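Local atomic coordinates of beta-galactosidase/beta-glucuronidase (Faecalibacterium prausnitzii L2-6, PDB entry 6MVF), a protein that binds flavin mononucleotide and, as a glycoside hydrolase family 2 beta-glucuronidase, probably cleaves beta-linked glucuronic acid from its conjugates. Residues Q572-K577 against H622-F627; Q510-E515 against E597-S602; P187-D192 against V274-Y279. All blocks are in the same frame, centred on the assembly; numbering follows the deposited sequence.

Interaction 1: residues Q572-K577 against H622-F627; sequences QAYWAK and HRVFKF
Arg-623 lays its side chain across the ring of Tyr-574, joining the last turn of helix 566-575 of the TIM barrel domain to the start of strand 624-629 in the beta domain that follows the barrel. From CB outward, the first two carbons lie on the Tyr-574 ring and the next atoms on Ala-573 O. CB lies over one face of the ring, toward its hydroxyl end, 3.5 Å from Tyr-574 CE1. The next carbon makes a CH-pi contact on that face: Arg-623 CG stands 3.7 Å from the centroid of the Tyr-574 ring and almost on its normal. The ring of His-622, turned 89° to that of Tyr-574, receives the same CG over one of its faces, so the methylene sits in the notch between two perpendicular aromatic groups. A bend at chi2 (-60°) then turns the chain along the helix end, bringing Arg-623 CD to 3.2 Å from Ala-573 O. The guanidinium that follows has the Ala-573 carbonyl oxygen over one face and His-622 CE1 over the other, 3.3 Å above its plane.

The polar ends of both rings are held by helix 507-522, Tyr-574 OH bonding to Gln-519 and His-622 NE2 to Glu-522. Val-624 CG2 adds a looser apolar touch at the edge of the tyrosine ring. No direct hydrogen bond spans the two segments; a water does so instead, lying in the guanidinium plane, accepting from Arg-623 NE at 2.7 Å and donating to Tyr-574 O at 2.9 Å.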
loop_
_atom_site.group_PDB
_atom_site.type_symbol
_atom_site.label_atom_id
_atom_site.label_comp_id
_atom_site.label_asym_id
_atom_site.label_seq_id
_atom_site.Cartn_x
_atom_site.Cartn_y
_atom_site.Cartn_z
ATOM N N GLN A 572 16.543 24.408 -16.420
ATOM C CA GLN A 572 17.081 23.463 -15.455
ATOM C C GLN A 572 18.543 23.759 -15.169
ATOM O O GLN A 572 18.959 23.800 -14.005
ATOM C CB GLN A 572 16.916 22.027 -15.936
ATOM C CG GLN A 572 17.105 21.053 -14.796
ATOM C CD GLN A 572 16.838 19.617 -15.187
ATOM O OE1 GLN A 572 17.386 19.114 -16.175
ATOM N NE2 GLN A 572 15.989 18.936 -14.400
ATOM N N ALA A 573 19.336 23.997 -16.217
ATOM C CA ALA A 573 20.731 24.383 -16.000
ATOM C C ALA A 573 20.853 25.728 -15.263
ATOM O O ALA A 573 21.780 25.917 -14.469
ATOM C CB ALA A 573 21.490 24.415 -17.339
ATOM N N TYR A 574 19.926 26.668 -15.483
ATOM C CA TYR A 574 20.048 27.971 -14.839
ATOM C C TYR A 574 19.523 27.979 -13.409
ATOM O O TYR A 574 19.935 28.837 -12.626
ATOM C CB TYR A 574 19.314 29.042 -15.644
ATOM C CG TYR A 574 20.180 29.793 -16.644
ATOM C CD1 TYR A 574 20.379 29.309 -17.947
ATOM C CD2 TYR A 574 20.786 30.995 -16.292
ATOM C CE1 TYR A 574 21.171 30.002 -18.861
ATOM C CE2 TYR A 574 21.580 31.684 -17.188
ATOM C CZ TYR A 574 21.764 31.190 -18.469
ATOM O OH TYR A 574 22.559 31.897 -19.341
ATOM N N TRP A 575 18.643 27.042 -13.050
ATOM C CA TRP A 575 17.932 27.051 -11.777
ATOM C C TRP A 575 18.247 25.862 -10.880
ATOM O O TRP A 575 18.387 26.046 -9.667
ATOM C CB TRP A 575 16.418 27.071 -12.017
ATOM C CG TRP A 575 15.893 28.288 -12.704
ATOM C CD1 TRP A 575 16.550 29.475 -12.929
ATOM C CD2 TRP A 575 14.589 28.436 -13.281
ATOM N NE1 TRP A 575 15.723 30.350 -13.598
ATOM C CE2 TRP A 575 14.516 29.734 -13.825
ATOM C CE3 TRP A 575 13.484 27.590 -13.397
ATOM C CZ2 TRP A 575 13.384 30.206 -14.453
ATOM C CZ3 TRP A 575 12.369 28.058 -14.026
ATOM C CH2 TRP A 575 12.327 29.357 -14.555
ATOM N N ALA A 576 18.318 24.648 -11.430
ATOM C CA ALA A 576 18.400 23.450 -10.605
ATOM C C ALA A 576 19.782 23.317 -9.991
ATOM O O ALA A 576 20.787 23.785 -10.545
ATOM C CB ALA A 576 18.075 22.182 -11.407
ATOM N N LYS A 577 19.828 22.671 -8.828
ATOM C CA LYS A 577 21.099 22.440 -8.162
ATOM C C LYS A 577 21.653 21.041 -8.393
ATOM O O LYS A 577 22.879 20.878 -8.404
ATOM C CB LYS A 577 20.966 22.713 -6.658
ATOM C CG LYS A 577 20.711 24.198 -6.329
ATOM C CD LYS A 577 21.577 25.132 -7.185
ATOM C CE LYS A 577 21.111 26.588 -7.109
ATOM N NZ LYS A 577 21.572 27.307 -5.876
ATOM N N HIS A 622 29.281 29.559 -18.963
ATOM C CA HIS A 622 28.181 29.662 -18.018
ATOM C C HIS A 622 26.896 29.145 -18.675
ATOM O O HIS A 622 26.228 29.875 -19.410
ATOM C CB HIS A 622 28.044 31.106 -17.553
ATOM C CG HIS A 622 26.969 31.313 -16.532
ATOM N ND1 HIS A 622 27.058 30.824 -15.247
ATOM C CD2 HIS A 622 25.778 31.949 -16.610
ATOM C CE1 HIS A 622 25.976 31.167 -14.572
ATOM N NE2 HIS A 622 25.180 31.843 -15.379
ATOM N N ARG A 623 26.554 27.877 -18.401
ATOM C CA ARG A 623 25.249 27.258 -18.702
ATOM C C ARG A 623 25.083 26.787 -20.149
ATOM O O ARG A 623 24.665 25.647 -20.371
ATOM C CB ARG A 623 24.098 28.200 -18.356
ATOM C CG ARG A 623 24.142 28.759 -16.930
ATOM C CD ARG A 623 24.086 27.655 -15.903
ATOM N NE ARG A 623 24.146 28.188 -14.548
ATOM C CZ ARG A 623 25.022 27.797 -13.628
ATOM N NH1 ARG A 623 25.919 26.862 -13.908
ATOM N NH2 ARG A 623 24.994 28.335 -12.426
ATOM N N VAL A 624 25.392 27.631 -21.135
ATOM C CA VAL A 624 25.217 27.304 -22.544
ATOM C C VAL A 624 26.583 27.070 -23.176
ATOM O O VAL A 624 27.493 27.889 -23.026
ATOM C CB VAL A 624 24.449 28.415 -23.276
ATOM C CG1 VAL A 624 24.269 28.072 -24.728
ATOM C CG2 VAL A 624 23.099 28.638 -22.603
ATOM N N PHE A 625 26.721 25.946 -23.880
ATOM C CA PHE A 625 27.948 25.531 -24.551
ATOM C C PHE A 625 27.612 25.214 -26.004
ATOM O O PHE A 625 26.660 24.475 -26.266
ATOM C CB PHE A 625 28.550 24.285 -23.891
ATOM C CG PHE A 625 28.776 24.419 -22.412
ATOM C CD1 PHE A 625 27.731 24.309 -21.528
ATOM C CD2 PHE A 625 30.056 24.626 -21.905
ATOM C CE1 PHE A 625 27.948 24.434 -20.162
ATOM C CE2 PHE A 625 30.277 24.749 -20.550
ATOM C CZ PHE A 625 29.227 24.654 -19.677
ATOM N N LYS A 626 28.377 25.754 -26.950
ATOM C CA LYS A 626 28.142 25.482 -28.364
ATOM C C LYS A 626 29.406 24.903 -28.992
ATOM O O LYS A 626 30.489 25.475 -28.858
ATOM C CB LYS A 626 27.693 26.752 -29.093
ATOM C CG LYS A 626 26.533 27.459 -28.404
ATOM C CD LYS A 626 26.201 28.819 -29.040
ATOM C CE LYS A 626 25.440 29.699 -28.041
ATOM N NZ LYS A 626 24.320 30.500 -28.635
ATOM N N PHE A 627 29.270 23.765 -29.659
ATOM C CA PHE A 627 30.389 23.098 -30.319
ATOM C C PHE A 627 30.102 22.985 -31.809
ATOM O O PHE A 627 28.966 22.714 -32.215
ATOM C CB PHE A 627 30.629 21.688 -29.749
ATOM C CG PHE A 627 30.916 21.653 -28.279
ATOM C CD1 PHE A 627 29.876 21.716 -27.353
ATOM C CD2 PHE A 627 32.223 21.538 -27.819
ATOM C CE1 PHE A 627 30.126 21.670 -25.993
ATOM C CE2 PHE A 627 32.490 21.491 -26.454
ATOM C CZ PHE A 627 31.435 21.551 -25.538
HETATM O O HOH W 1 22.555 29.857 -13.220
#

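Interaction 2: residues Q510-E515 against E597-S602; sequences QALYHE and EVKVYS
Glu-515 and Lys-599 reach for each other from opposite directions and meet in a salt bridge, with Lys-599 NZ 2.8 Å from Glu-515 OE2. The glutamate leaves its helix with CG anti to its own carbonyl carbon (chi1 -78°) and runs extended from there, which carries the carboxylate well clear of the backbone. Lys-599 begins extended as well, and this first part brings CD to Glu-515 OE2. Turns at chi3 (-42°) and chi4 then swing CE and NZ round that oxygen, and the ammonium arrives at its syn lone pair, the side of OE1, which itself lies 3.4 Å from Lys-599 NZ.

A second donor grips the same oxygen. Tyr-601 OH hydrogen-bonds to Glu-515 OE2, modelled at 2.3 Å, a length too short to be taken literally at this resolution. The carboxylate oxygen is in the plane of the phenol, at its edge, while the two flat groups are turned 71° apart. The ammonium on OE2 would favour the ionised carboxylate.

These side chains span the distance between helix 507-522 of the TIM barrel domain and the face of strand 596-602, in the three-stranded antiparallel sheet of the beta domain that follows; the axes of 510-515 and 597-602 approach to 12.4 Å. Lys-599 and Tyr-601, two apart on the strand, both point at the helix, and Val-570 of the neighbouring helix 566-575 packs on both Tyr-601 and Glu-515. Around the polar centre lie two apolar groups: Ala-511 CB touches Tyr-601 OH at 3.5 Å, and Leu-512, crossing the lysine at about a right angle, sets CD2 3.7 Å from Lys-599 NZ. Glu-597 extends the charge network along the strand through a long ion pair, its OE1 3.9 Å from Lys-599 NZ.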
loop_
_atom_site.group_PDB
_atom_site.type_symbol
_atom_site.label_atom_id
_atom_site.label_comp_id
_atom_site.label_asym_id
_atom_site.label_seq_id
_atom_site.Cartn_x
_atom_site.Cartn_y
_atom_site.Cartn_z
ATOM N N GLN A 510 12.757 28.566 -29.991
ATOM C CA GLN A 510 12.252 28.732 -28.642
ATOM C C GLN A 510 13.365 28.600 -27.617
ATOM O O GLN A 510 13.343 29.290 -26.593
ATOM C CB GLN A 510 11.149 27.725 -28.384
ATOM C CG GLN A 510 10.359 27.970 -27.118
ATOM C CD GLN A 510 9.706 26.673 -26.598
ATOM O OE1 GLN A 510 10.282 25.595 -26.719
ATOM N NE2 GLN A 510 8.497 26.780 -26.041
ATOM N N ALA A 511 14.364 27.754 -27.889
ATOM C CA ALA A 511 15.499 27.620 -26.973
ATOM C C ALA A 511 16.368 28.872 -26.977
ATOM O O ALA A 511 16.857 29.286 -25.920
ATOM C CB ALA A 511 16.336 26.384 -27.316
ATOM N N LEU A 512 16.566 29.492 -28.150
ATOM C CA LEU A 512 17.314 30.746 -28.231
ATOM C C LEU A 512 16.608 31.858 -27.468
ATOM O O LEU A 512 17.252 32.657 -26.786
ATOM C CB LEU A 512 17.508 31.166 -29.694
ATOM C CG LEU A 512 18.506 30.403 -30.561
ATOM C CD1 LEU A 512 18.392 30.859 -32.012
ATOM C CD2 LEU A 512 19.929 30.583 -30.055
ATOM N N TYR A 513 15.288 31.945 -27.608
ATOM C CA TYR A 513 14.515 32.935 -26.872
ATOM C C TYR A 513 14.732 32.789 -25.363
ATOM O O TYR A 513 14.997 33.777 -24.660
ATOM C CB TYR A 513 13.032 32.789 -27.246
ATOM C CG TYR A 513 12.098 33.641 -26.427
ATOM C CD1 TYR A 513 11.633 33.199 -25.198
ATOM C CD2 TYR A 513 11.692 34.900 -26.877
ATOM C CE1 TYR A 513 10.794 33.984 -24.434
ATOM C CE2 TYR A 513 10.844 35.695 -26.127
ATOM C CZ TYR A 513 10.398 35.228 -24.903
ATOM O OH TYR A 513 9.552 35.983 -24.143
ATOM N N HIS A 514 14.646 31.552 -24.848
ATOM C CA HIS A 514 14.763 31.340 -23.408
ATOM C C HIS A 514 16.208 31.329 -22.928
ATOM O O HIS A 514 16.461 31.652 -21.763
ATOM C CB HIS A 514 14.053 30.057 -23.011
ATOM C CG HIS A 514 12.565 30.182 -23.002
ATOM N ND1 HIS A 514 11.900 31.063 -22.175
ATOM C CD2 HIS A 514 11.612 29.556 -23.729
ATOM C CE1 HIS A 514 10.599 30.957 -22.378
ATOM N NE2 HIS A 514 10.397 30.050 -23.318
ATOM N N GLU A 515 17.164 30.982 -23.792
ATOM C CA GLU A 515 18.568 31.225 -23.464
ATOM C C GLU A 515 18.790 32.685 -23.081
ATOM O O GLU A 515 19.441 32.986 -22.070
ATOM C CB GLU A 515 19.471 30.833 -24.637
ATOM C CG GLU A 515 19.707 29.326 -24.757
ATOM C CD GLU A 515 20.369 28.913 -26.078
ATOM O OE1 GLU A 515 21.050 29.739 -26.733
ATOM O OE2 GLU A 515 20.199 27.740 -26.464
ATOM N N GLU A 597 26.107 22.612 -35.417
ATOM C CA GLU A 597 26.273 23.051 -34.035
ATOM C C GLU A 597 25.557 22.095 -33.082
ATOM O O GLU A 597 24.341 21.877 -33.194
ATOM C CB GLU A 597 25.766 24.471 -33.822
ATOM C CG GLU A 597 25.721 24.849 -32.337
ATOM C CD GLU A 597 25.243 26.280 -32.085
ATOM O OE1 GLU A 597 24.139 26.440 -31.512
ATOM O OE2 GLU A 597 25.967 27.235 -32.465
ATOM N N VAL A 598 26.315 21.538 -32.142
ATOM C CA VAL A 598 25.786 20.687 -31.083
ATOM C C VAL A 598 25.810 21.505 -29.800
ATOM O O VAL A 598 26.883 21.819 -29.276
ATOM C CB VAL A 598 26.592 19.391 -30.935
ATOM C CG1 VAL A 598 26.101 18.614 -29.765
ATOM C CG2 VAL A 598 26.522 18.560 -32.228
ATOM N N LYS A 599 24.642 21.871 -29.298
ATOM C CA LYS A 599 24.568 22.721 -28.123
ATOM C C LYS A 599 24.353 21.874 -26.877
ATOM O O LYS A 599 23.601 20.897 -26.906
ATOM C CB LYS A 599 23.443 23.734 -28.270
ATOM C CG LYS A 599 23.613 24.965 -27.419
ATOM C CD LYS A 599 22.346 25.779 -27.437
ATOM C CE LYS A 599 21.750 25.858 -28.821
ATOM N NZ LYS A 599 21.235 27.238 -29.040
ATOM N N VAL A 600 25.034 22.241 -25.787
ATOM C CA VAL A 600 24.894 21.572 -24.498
ATOM C C VAL A 600 24.500 22.593 -23.432
ATOM O O VAL A 600 25.062 23.693 -23.356
ATOM C CB VAL A 600 26.175 20.816 -24.081
ATOM C CG1 VAL A 600 25.951 20.131 -22.766
ATOM C CG2 VAL A 600 26.560 19.798 -25.120
ATOM N N TYR A 601 23.521 22.218 -22.613
ATOM C CA TYR A 601 23.149 22.943 -21.407
ATOM C C TYR A 601 23.638 22.174 -20.185
ATOM O O TYR A 601 23.509 20.947 -20.125
ATOM C CB TYR A 601 21.636 23.117 -21.327
ATOM C CG TYR A 601 21.044 23.763 -22.546
ATOM C CD1 TYR A 601 21.640 24.882 -23.112
ATOM C CD2 TYR A 601 19.898 23.255 -23.141
ATOM C CE1 TYR A 601 21.106 25.495 -24.219
ATOM C CE2 TYR A 601 19.354 23.858 -24.271
ATOM C CZ TYR A 601 19.971 24.982 -24.796
ATOM O OH TYR A 601 19.456 25.612 -25.904
ATOM N N SER A 602 24.205 22.891 -19.215
ATOM C CA SER A 602 24.699 22.245 -18.006
ATOM C C SER A 602 24.782 23.260 -16.873
ATOM O O SER A 602 25.067 24.436 -17.103
ATOM C CB SER A 602 26.069 21.605 -18.242
ATOM O OG SER A 602 26.454 20.913 -17.073
#

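Interaction 3: residues P187-D192 against V274-Y279; sequences PKPTAD and VGVRSY
The puckered ring of Pro-187 meets Val-274 and Gly-275 through its CB and CG corner, with Pro-187 CG 3.4 Å from Gly-275 O and 4.0 Å from Val-274 CB. The ring of Pro-189, also puckered, turns to the following residues: CD faces Val-276 and CG faces the hydroxyl end of Ser-278. The flat group here is the guanidinium of Arg-277, one face of which takes Tyr-279 CE1 toward its rim. The arginine chain starts away from 187-192, but its end curls back toward it; NE bonds to the carbonyl of Pro-389.

Val-276 serves both prolines, one methyl to each. CG1, anti to the backbone N (chi1 -166°), slides past Pro-189 in the opposite sense and comes to 3.9 Å from Pro-189 CD, whereas CG2 lies on the Pro-187 side.

Direct hydrogen bonds between the segments are absent, and a water fills the polar role. It donates to Pro-187 O at 2.8 Å and to Gly-275 O at 2.7 Å, although its protons are probably shared among more acceptors than these, and it accepts from Arg-277 N at 3.1 Å. Beyond the prolines, the turn is tied internally by Thr-190 OG1 donating to Asp-192 OD1 at 2.6 Å, from well above the carboxylate plane.

Val-274 and Val-276 also pack on Phe-197, so strand 183-189 and its hairpin partner 195-204 both cover the end of strand 265-274. Such packing of two antiparallel sheets fits the immunoglobulin-like beta sandwich of glycoside hydrolase family 2, here at the point where the chain leaves it for the barrel domain.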
loop_
_atom_site.group_PDB
_atom_site.type_symbol
_atom_site.label_atom_id
_atom_site.label_comp_id
_atom_site.label_asym_id
_atom_site.label_seq_id
_atom_site.Cartn_x
_atom_site.Cartn_y
_atom_site.Cartn_z
ATOM N N PRO A 187 -0.142 32.852 10.561
ATOM C CA PRO A 187 1.116 32.594 11.270
ATOM C C PRO A 187 2.129 33.703 11.038
ATOM O O PRO A 187 2.315 34.175 9.918
ATOM C CB PRO A 187 1.605 31.273 10.644
ATOM C CG PRO A 187 0.434 30.761 9.775
ATOM C CD PRO A 187 -0.293 31.991 9.375
ATOM N N LYS A 188 2.812 34.114 12.106
ATOM C CA LYS A 188 3.873 35.112 11.944
ATOM C C LYS A 188 5.088 34.775 12.801
ATOM O O LYS A 188 4.943 34.390 13.975
ATOM C CB LYS A 188 3.403 36.536 12.287
ATOM C CG LYS A 188 2.386 37.104 11.317
ATOM C CD LYS A 188 1.876 38.455 11.781
ATOM C CE LYS A 188 0.833 39.033 10.824
ATOM N NZ LYS A 188 1.435 39.502 9.551
ATOM N N PRO A 189 6.289 34.921 12.245
ATOM C CA PRO A 189 7.503 34.724 13.049
ATOM C C PRO A 189 7.642 35.817 14.095
ATOM O O PRO A 189 7.162 36.938 13.930
ATOM C CB PRO A 189 8.628 34.793 12.013
ATOM C CG PRO A 189 8.052 35.625 10.898
ATOM C CD PRO A 189 6.593 35.253 10.841
ATOM N N THR A 190 8.283 35.469 15.197
ATOM C CA THR A 190 8.507 36.387 16.299
ATOM C C THR A 190 10.005 36.613 16.456
ATOM O O THR A 190 10.825 35.773 16.075
ATOM C CB THR A 190 7.919 35.840 17.609
ATOM O OG1 THR A 190 8.720 34.736 18.070
ATOM C CG2 THR A 190 6.477 35.362 17.393
ATOM N N ALA A 191 10.362 37.760 17.035
ATOM C CA ALA A 191 11.778 38.076 17.189
ATOM C C ALA A 191 12.521 36.976 17.941
ATOM O O ALA A 191 13.629 36.599 17.549
ATOM C CB ALA A 191 11.946 39.422 17.890
ATOM N N ASP A 192 11.921 36.425 19.010
ATOM C CA ASP A 192 12.641 35.448 19.833
ATOM C C ASP A 192 12.823 34.080 19.164
ATOM O O ASP A 192 13.389 33.188 19.803
ATOM C CB ASP A 192 11.958 35.276 21.200
ATOM C CG ASP A 192 10.541 34.680 21.111
ATOM O OD1 ASP A 192 10.173 34.062 20.074
ATOM O OD2 ASP A 192 9.783 34.837 22.107
ATOM N N VAL A 274 -0.421 24.904 7.517
ATOM C CA VAL A 274 0.001 26.291 7.419
ATOM C C VAL A 274 1.513 26.346 7.559
ATOM O O VAL A 274 2.152 25.419 8.069
ATOM C CB VAL A 274 -0.679 27.194 8.483
ATOM C CG1 VAL A 274 -2.214 27.128 8.359
ATOM C CG2 VAL A 274 -0.212 26.816 9.878
ATOM N N GLY A 275 2.080 27.450 7.083
ATOM C CA GLY A 275 3.507 27.668 7.172
ATOM C C GLY A 275 3.796 29.041 7.737
ATOM O O GLY A 275 2.991 29.966 7.622
ATOM N N VAL A 276 4.967 29.159 8.360
ATOM C CA VAL A 276 5.433 30.397 8.973
ATOM C C VAL A 276 6.459 31.036 8.038
ATOM O O VAL A 276 7.558 30.504 7.849
ATOM C CB VAL A 276 6.039 30.134 10.362
ATOM C CG1 VAL A 276 6.190 31.432 11.126
ATOM C CG2 VAL A 276 5.190 29.122 11.131
ATOM N N ARG A 277 6.120 32.183 7.456
ATOM C CA ARG A 277 7.090 32.931 6.669
ATOM C C ARG A 277 6.686 34.388 6.651
ATOM O O ARG A 277 5.506 34.717 6.743
ATOM C CB ARG A 277 7.216 32.422 5.223
ATOM C CG ARG A 277 6.096 32.822 4.292
ATOM C CD ARG A 277 4.926 31.904 4.457
ATOM N NE ARG A 277 3.782 32.279 3.638
ATOM C CZ ARG A 277 2.939 33.255 3.955
ATOM N NH1 ARG A 277 3.155 33.966 5.065
ATOM N NH2 ARG A 277 1.900 33.531 3.159
ATOM N N SER A 278 7.685 35.249 6.529
ATOM C CA SER A 278 7.493 36.642 6.168
ATOM C C SER A 278 8.270 36.901 4.886
ATOM O O SER A 278 9.157 36.128 4.513
ATOM C CB SER A 278 7.954 37.586 7.282
ATOM O OG SER A 278 9.294 37.306 7.671
ATOM N N TYR A 279 7.924 37.990 4.204
ATOM C CA TYR A 279 8.507 38.244 2.897
ATOM C C TYR A 279 8.293 39.704 2.520
ATOM O O TYR A 279 7.343 40.351 2.966
ATOM C CB TYR A 279 7.935 37.304 1.815
ATOM C CG TYR A 279 6.434 37.391 1.597
ATOM C CD1 TYR A 279 5.551 36.659 2.380
ATOM C CD2 TYR A 279 5.900 38.186 0.587
ATOM C CE1 TYR A 279 4.178 36.726 2.189
ATOM C CE2 TYR A 279 4.520 38.260 0.383
ATOM C CZ TYR A 279 3.665 37.520 1.194
ATOM O OH TYR A 279 2.299 37.568 1.004
HETATM O O HOH W 2 3.049 32.694 7.668
#

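How the interactions relate
Interactions 1 and 2 lie 9 Å apart, centre to centre, and involve the same antiparallel sheet through the neighbouring strands 624-629 and 596-602, joined by probable backbone hydrogen bonds such as Phe-625 O to Val-600 N, but each meets a different helix of the barrel domain. Their chemistry differs with depth. Interaction 1, at the surface, relies on an aromatic face, an arginine chain and a water; interaction 2, partly buried, relies on charge and a phenol. Interaction 3 is some 35 to 40 Å from both, between centres. Also partly buried, it is chiefly apolar, proline against valine, with water between backbones, and concerns the domain preceding the barrel.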